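Local coordinates for protein aspartate aminotransferase (PDB 4H51) that probably transfers the amino group of L-aspartate to 2-oxoglutarate, using pyridoxal 5'-phosphate as cofactor, and acts as a homodimer, at residues Ile337-Leu348 against Trp357-Ser368. Sequence-based numbering, arbitrary orientation. Where two conformers were deposited one is given.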
loop_
_atom_site.group_PDB
_atom_site.type_symbol
_atom_site.label_atom_id
_atom_site.label_comp_id
_atom_site.label_asym_id
_atom_site.label_seq_id
_atom_site.Cartn_x
_atom_site.Cartn_y
_atom_site.Cartn_z
ATOM N N ILE B 337 -23.171 -16.641 10.636
ATOM C CA ILE B 337 -23.506 -15.305 11.164
ATOM C C ILE B 337 -24.984 -15.220 11.450
ATOM O O ILE B 337 -25.396 -14.714 12.507
ATOM C CB ILE B 337 -23.095 -14.180 10.199
ATOM C CG1 ILE B 337 -21.550 -14.172 10.047
ATOM C CG2 ILE B 337 -23.585 -12.820 10.726
ATOM C CD1 ILE B 337 -21.025 -13.301 8.919
ATOM N N ARG B 338 -25.811 -15.686 10.511
ATOM C CA ARG B 338 -27.245 -15.698 10.761
ATOM C C ARG B 338 -27.636 -16.497 11.986
ATOM O O ARG B 338 -28.536 -16.067 12.702
ATOM C CB ARG B 338 -28.031 -16.252 9.576
ATOM C CG ARG B 338 -28.138 -15.354 8.377
ATOM C CD ARG B 338 -28.986 -16.095 7.329
ATOM N NE ARG B 338 -28.430 -15.679 6.085
ATOM C CZ ARG B 338 -27.749 -16.398 5.202
ATOM N NH1 ARG B 338 -27.647 -17.722 5.209
ATOM N NH2 ARG B 338 -27.261 -15.719 4.189
ATOM N N THR B 339 -27.001 -17.661 12.221
ATOM C CA THR B 339 -27.279 -18.480 13.384
ATOM C C THR B 339 -26.907 -17.749 14.673
ATOM O O THR B 339 -27.621 -17.862 15.668
ATOM C CB THR B 339 -26.669 -19.929 13.348
ATOM O OG1 THR B 339 -25.241 -19.936 13.581
ATOM C CG2 THR B 339 -26.967 -20.601 12.007
ATOM N N MET B 340 -25.840 -16.949 14.630
ATOM C CA MET B 340 -25.479 -16.132 15.808
ATOM C C MET B 340 -26.522 -15.028 16.061
ATOM O O MET B 340 -26.887 -14.748 17.205
ATOM C CB MET B 340 -24.062 -15.534 15.607
ATOM C CG MET B 340 -22.945 -16.592 15.600
ATOM S SD MET B 340 -22.856 -17.607 17.094
ATOM C CE MET B 340 -23.784 -19.135 16.736
ATOM N N ARG B 341 -27.026 -14.413 15.010
ATOM C CA ARG B 341 -28.024 -13.349 15.201
ATOM C C ARG B 341 -29.307 -13.954 15.791
ATOM O O ARG B 341 -29.904 -13.435 16.732
ATOM C CB ARG B 341 -28.359 -12.665 13.893
ATOM C CG ARG B 341 -27.251 -11.942 13.197
ATOM C CD ARG B 341 -27.766 -11.477 11.851
ATOM N NE ARG B 341 -26.774 -10.679 11.151
ATOM C CZ ARG B 341 -26.425 -9.434 11.464
ATOM N NH1 ARG B 341 -27.019 -8.791 12.465
ATOM N NH2 ARG B 341 -25.469 -8.823 10.761
ATOM N N ARG B 342 -29.679 -15.120 15.272
ATOM C CA ARG B 342 -30.880 -15.805 15.736
ATOM C C ARG B 342 -30.701 -16.236 17.194
ATOM O O ARG B 342 -31.617 -16.106 18.005
ATOM C CB ARG B 342 -31.215 -16.988 14.813
ATOM C CG ARG B 342 -32.283 -17.940 15.345
ATOM C CD ARG B 342 -33.643 -17.258 15.500
ATOM N NE ARG B 342 -34.130 -16.603 14.271
ATOM C CZ ARG B 342 -35.333 -16.011 14.170
ATOM N NH1 ARG B 342 -36.171 -15.975 15.208
ATOM N NH2 ARG B 342 -35.706 -15.451 13.023
ATOM N N THR B 343 -29.500 -16.678 17.557
ATOM C CA THR B 343 -29.247 -17.045 18.933
ATOM C C THR B 343 -29.383 -15.871 19.908
ATOM O O THR B 343 -29.939 -16.009 21.016
ATOM C CB THR B 343 -27.843 -17.639 19.085
ATOM O OG1 THR B 343 -27.717 -18.795 18.235
ATOM C CG2 THR B 343 -27.596 -18.032 20.484
ATOM N N VAL B 344 -28.818 -14.724 19.533
ATOM C CA VAL B 344 -28.919 -13.516 20.361
ATOM C C VAL B 344 -30.381 -13.107 20.484
ATOM O O VAL B 344 -30.877 -12.853 21.604
ATOM C CB VAL B 344 -28.104 -12.331 19.738
ATOM C CG1 VAL B 344 -28.298 -11.064 20.547
ATOM C CG2 VAL B 344 -26.632 -12.728 19.624
ATOM N N TYR B 345 -31.054 -13.058 19.341
ATOM C CA TYR B 345 -32.429 -12.602 19.256
ATOM C C TYR B 345 -33.370 -13.495 20.056
ATOM O O TYR B 345 -34.176 -12.977 20.806
ATOM C CB TYR B 345 -32.870 -12.490 17.809
ATOM C CG TYR B 345 -34.331 -12.176 17.610
ATOM C CD1 TYR B 345 -34.842 -10.909 17.876
ATOM C CD2 TYR B 345 -35.209 -13.154 17.131
ATOM C CE1 TYR B 345 -36.188 -10.626 17.686
ATOM C CE2 TYR B 345 -36.557 -12.891 16.959
ATOM C CZ TYR B 345 -37.036 -11.621 17.216
ATOM O OH TYR B 345 -38.378 -11.354 17.040
ATOM N N ASP B 346 -33.225 -14.817 19.945
ATOM C CA ASP B 346 -34.127 -15.736 20.674
ATOM C C ASP B 346 -33.950 -15.589 22.165
ATOM O O ASP B 346 -34.895 -15.764 22.939
ATOM C CB ASP B 346 -33.934 -17.205 20.238
ATOM C CG ASP B 346 -34.503 -17.484 18.872
ATOM O OD1 ASP B 346 -35.418 -16.762 18.427
ATOM O OD2 ASP B 346 -34.025 -18.418 18.197
ATOM N N GLU B 347 -32.732 -15.257 22.575
ATOM C CA GLU B 347 -32.433 -15.074 23.971
ATOM C C GLU B 347 -32.963 -13.738 24.474
ATOM O O GLU B 347 -33.467 -13.667 25.596
ATOM C CB GLU B 347 -30.936 -15.199 24.213
ATOM C CG GLU B 347 -30.469 -15.153 25.648
ATOM C CD GLU B 347 -30.953 -16.331 26.510
ATOM O OE1 GLU B 347 -31.738 -17.180 26.021
ATOM O OE2 GLU B 347 -30.550 -16.378 27.690
ATOM N N LEU B 348 -32.848 -12.680 23.668
ATOM C CA LEU B 348 -33.481 -11.404 24.039
ATOM C C LEU B 348 -34.998 -11.575 24.224
ATOM O O LEU B 348 -35.567 -10.973 25.117
ATOM C CB LEU B 348 -33.217 -10.327 23.007
ATOM C CG LEU B 348 -31.764 -9.896 22.904
ATOM C CD1 LEU B 348 -31.524 -9.062 21.621
ATOM C CD2 LEU B 348 -31.351 -9.145 24.156
ATOM N N TRP B 357 -36.291 -6.101 19.338
ATOM C CA TRP B 357 -34.961 -6.611 19.012
ATOM C C TRP B 357 -34.855 -7.232 17.676
ATOM O O TRP B 357 -33.832 -7.859 17.379
ATOM C CB TRP B 357 -34.534 -7.563 20.108
ATOM C CG TRP B 357 -34.466 -6.784 21.371
ATOM C CD1 TRP B 357 -35.441 -6.684 22.373
ATOM C CD2 TRP B 357 -33.421 -5.825 21.753
ATOM N NE1 TRP B 357 -35.046 -5.804 23.344
ATOM C CE2 TRP B 357 -33.847 -5.244 23.033
ATOM C CE3 TRP B 357 -32.204 -5.419 21.191
ATOM C CZ2 TRP B 357 -33.063 -4.326 23.718
ATOM C CZ3 TRP B 357 -31.425 -4.487 21.887
ATOM C CH2 TRP B 357 -31.849 -3.947 23.118
ATOM N N GLU B 358 -35.858 -7.011 16.827
ATOM C CA GLU B 358 -35.906 -7.635 15.504
ATOM C C GLU B 358 -34.785 -7.121 14.586
ATOM O O GLU B 358 -34.395 -7.767 13.624
ATOM C CB GLU B 358 -37.285 -7.456 14.860
ATOM C CG GLU B 358 -38.379 -8.368 15.480
ATOM C CD GLU B 358 -38.854 -7.946 16.878
ATOM O OE1 GLU B 358 -38.988 -6.729 17.144
ATOM O OE2 GLU B 358 -39.110 -8.830 17.733
ATOM N N HIS B 359 -34.250 -5.950 14.895
ATOM C CA HIS B 359 -33.101 -5.477 14.137
ATOM C C HIS B 359 -31.933 -6.442 14.173
ATOM O O HIS B 359 -31.146 -6.486 13.214
ATOM C CB HIS B 359 -32.677 -4.073 14.537
ATOM C CG HIS B 359 -32.411 -3.884 16.013
ATOM N ND1 HIS B 359 -33.396 -3.848 16.935
ATOM C CD2 HIS B 359 -31.223 -3.618 16.700
ATOM C CE1 HIS B 359 -32.858 -3.635 18.142
ATOM N NE2 HIS B 359 -31.523 -3.481 17.993
ATOM N N VAL B 360 -31.799 -7.178 15.275
ATOM C CA VAL B 360 -30.732 -8.144 15.447
ATOM C C VAL B 360 -30.741 -9.186 14.328
ATOM O O VAL B 360 -29.696 -9.492 13.748
ATOM C CB VAL B 360 -30.789 -8.837 16.816
ATOM C CG1 VAL B 360 -29.702 -9.886 16.922
ATOM C CG2 VAL B 360 -30.681 -7.824 17.959
ATOM N N ILE B 361 -31.923 -9.716 14.017
ATOM C CA ILE B 361 -32.047 -10.694 12.931
ATOM C C ILE B 361 -32.262 -10.050 11.561
ATOM O O ILE B 361 -31.957 -10.660 10.535
ATOM C CB ILE B 361 -33.130 -11.777 13.224
ATOM C CG1 ILE B 361 -34.447 -11.161 13.711
ATOM C CG2 ILE B 361 -32.659 -12.764 14.270
ATOM C CD1 ILE B 361 -35.580 -12.176 13.794
ATOM N N ASN B 362 -32.797 -8.832 11.498
ATOM C CA ASN B 362 -33.020 -8.189 10.219
ATOM C C ASN B 362 -31.789 -7.479 9.652
ATOM O O ASN B 362 -31.670 -7.298 8.446
ATOM C CB ASN B 362 -34.201 -7.195 10.265
ATOM C CG ASN B 362 -35.522 -7.856 10.625
ATOM O OD1 ASN B 362 -35.749 -9.030 10.339
ATOM N ND2 ASN B 362 -36.390 -7.115 11.317
ATOM N N GLN B 363 -30.871 -7.036 10.511
ATOM C CA GLN B 363 -29.650 -6.447 10.034
ATOM C C GLN B 363 -28.815 -7.564 9.386
ATOM O O GLN B 363 -28.948 -8.737 9.745
ATOM C CB GLN B 363 -28.894 -5.720 11.173
ATOM C CG GLN B 363 -29.534 -4.379 11.526
ATOM C CD GLN B 363 -29.046 -3.807 12.840
ATOM O OE1 GLN B 363 -28.217 -4.403 13.468
ATOM N NE2 GLN B 363 -29.541 -2.626 13.233
ATOM N N ILE B 364 -28.000 -7.198 8.421
ATOM C CA ILE B 364 -27.234 -8.154 7.644
ATOM C C ILE B 364 -25.748 -7.792 7.636
ATOM O O ILE B 364 -25.360 -6.629 7.970
ATOM C CB ILE B 364 -27.814 -8.335 6.207
ATOM C CG1 ILE B 364 -27.865 -7.038 5.405
ATOM C CG2 ILE B 364 -29.241 -8.877 6.240
ATOM C CD1 ILE B 364 -28.811 -7.166 4.216
ATOM N N GLY B 365 -24.923 -8.762 7.261
ATOM C CA GLY B 365 -23.493 -8.583 7.161
ATOM C C GLY B 365 -22.846 -8.936 8.478
ATOM O O GLY B 365 -23.383 -9.736 9.231
ATOM N N MET B 366 -21.697 -8.382 8.752
ATOM C CA MET B 366 -20.968 -8.751 9.963
ATOM C C MET B 366 -21.520 -8.119 11.236
ATOM O O MET B 366 -21.477 -8.739 12.306
ATOM C CB MET B 366 -19.525 -8.346 9.839
ATOM C CG MET B 366 -18.739 -9.438 9.145
ATOM S SD MET B 366 -17.055 -9.440 9.741
ATOM C CE MET B 366 -16.662 -10.863 8.700
ATOM N N PHE B 367 -22.061 -6.914 11.108
ATOM C CA PHE B 367 -22.429 -6.142 12.295
ATOM C C PHE B 367 -23.929 -6.135 12.679
ATOM O O PHE B 367 -24.844 -6.431 11.857
ATOM C CB PHE B 367 -21.947 -4.730 12.102
ATOM C CG PHE B 367 -20.472 -4.613 11.842
ATOM C CD1 PHE B 367 -19.544 -4.864 12.849
ATOM C CD2 PHE B 367 -20.000 -4.194 10.608
ATOM C CE1 PHE B 367 -18.176 -4.710 12.625
ATOM C CE2 PHE B 367 -18.633 -4.039 10.376
ATOM C CZ PHE B 367 -17.715 -4.292 11.371
ATOM N N SER B 368 -24.147 -5.809 13.957
ATOM C CA SER B 368 -25.428 -5.348 14.492
ATOM C C SER B 368 -25.124 -3.947 15.087
ATOM O O SER B 368 -24.102 -3.758 15.764
ATOM C CB SER B 368 -25.880 -6.353 15.539
ATOM O OG SER B 368 -27.196 -6.191 16.069
HETATM O O HOH W 1 -26.067 -11.563 8.475
#
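R341 and V360 meet where the long helix 320-350 of this fold-type I (class I) aminotransferase packs against the short helix 359-362 and the turn into strand 367-369, and together they show how one buried arginine can tie a helix to an irregular chain. Most of the polar contact belongs to R341. Its chain runs extended from CG to NE and delivers the guanidinium among backbone carbonyls: R341 NH1 donates to V360 O at 3.1 Å, and NH2 is shared between G365 O and F367 O, both 2.7 Å away. F367 O lies in the guanidinium plane, although NH2 sits above the plane of that carbonyl. Over one face of the group, Q363 O rests 3.1 Å from R341 CZ, while NE gives its hydrogen to a water, so all three nitrogens have partners. Clustered carbonyl dipoles of this kind would be expected to favour the charged form. At G365, with phi 91° and psi -155°, a beta carbon would press against I364 O.

Apolar packing continues along the helix. V360 is a knob in the hole formed by R341, V344, Y345 and L348, and L348 CD1 reaches W357 CB. I361 CD1 makes a CH-pi contact over the Y345 face, 3.6 Å from the ring centroid, and also meets the R342 guanidinium.

A second polar contact lies at the ring's edge, where Y345 OH donates to the anti lone pair of E358 OE2 at 2.7 Å, the carboxylate standing 84° to the ring.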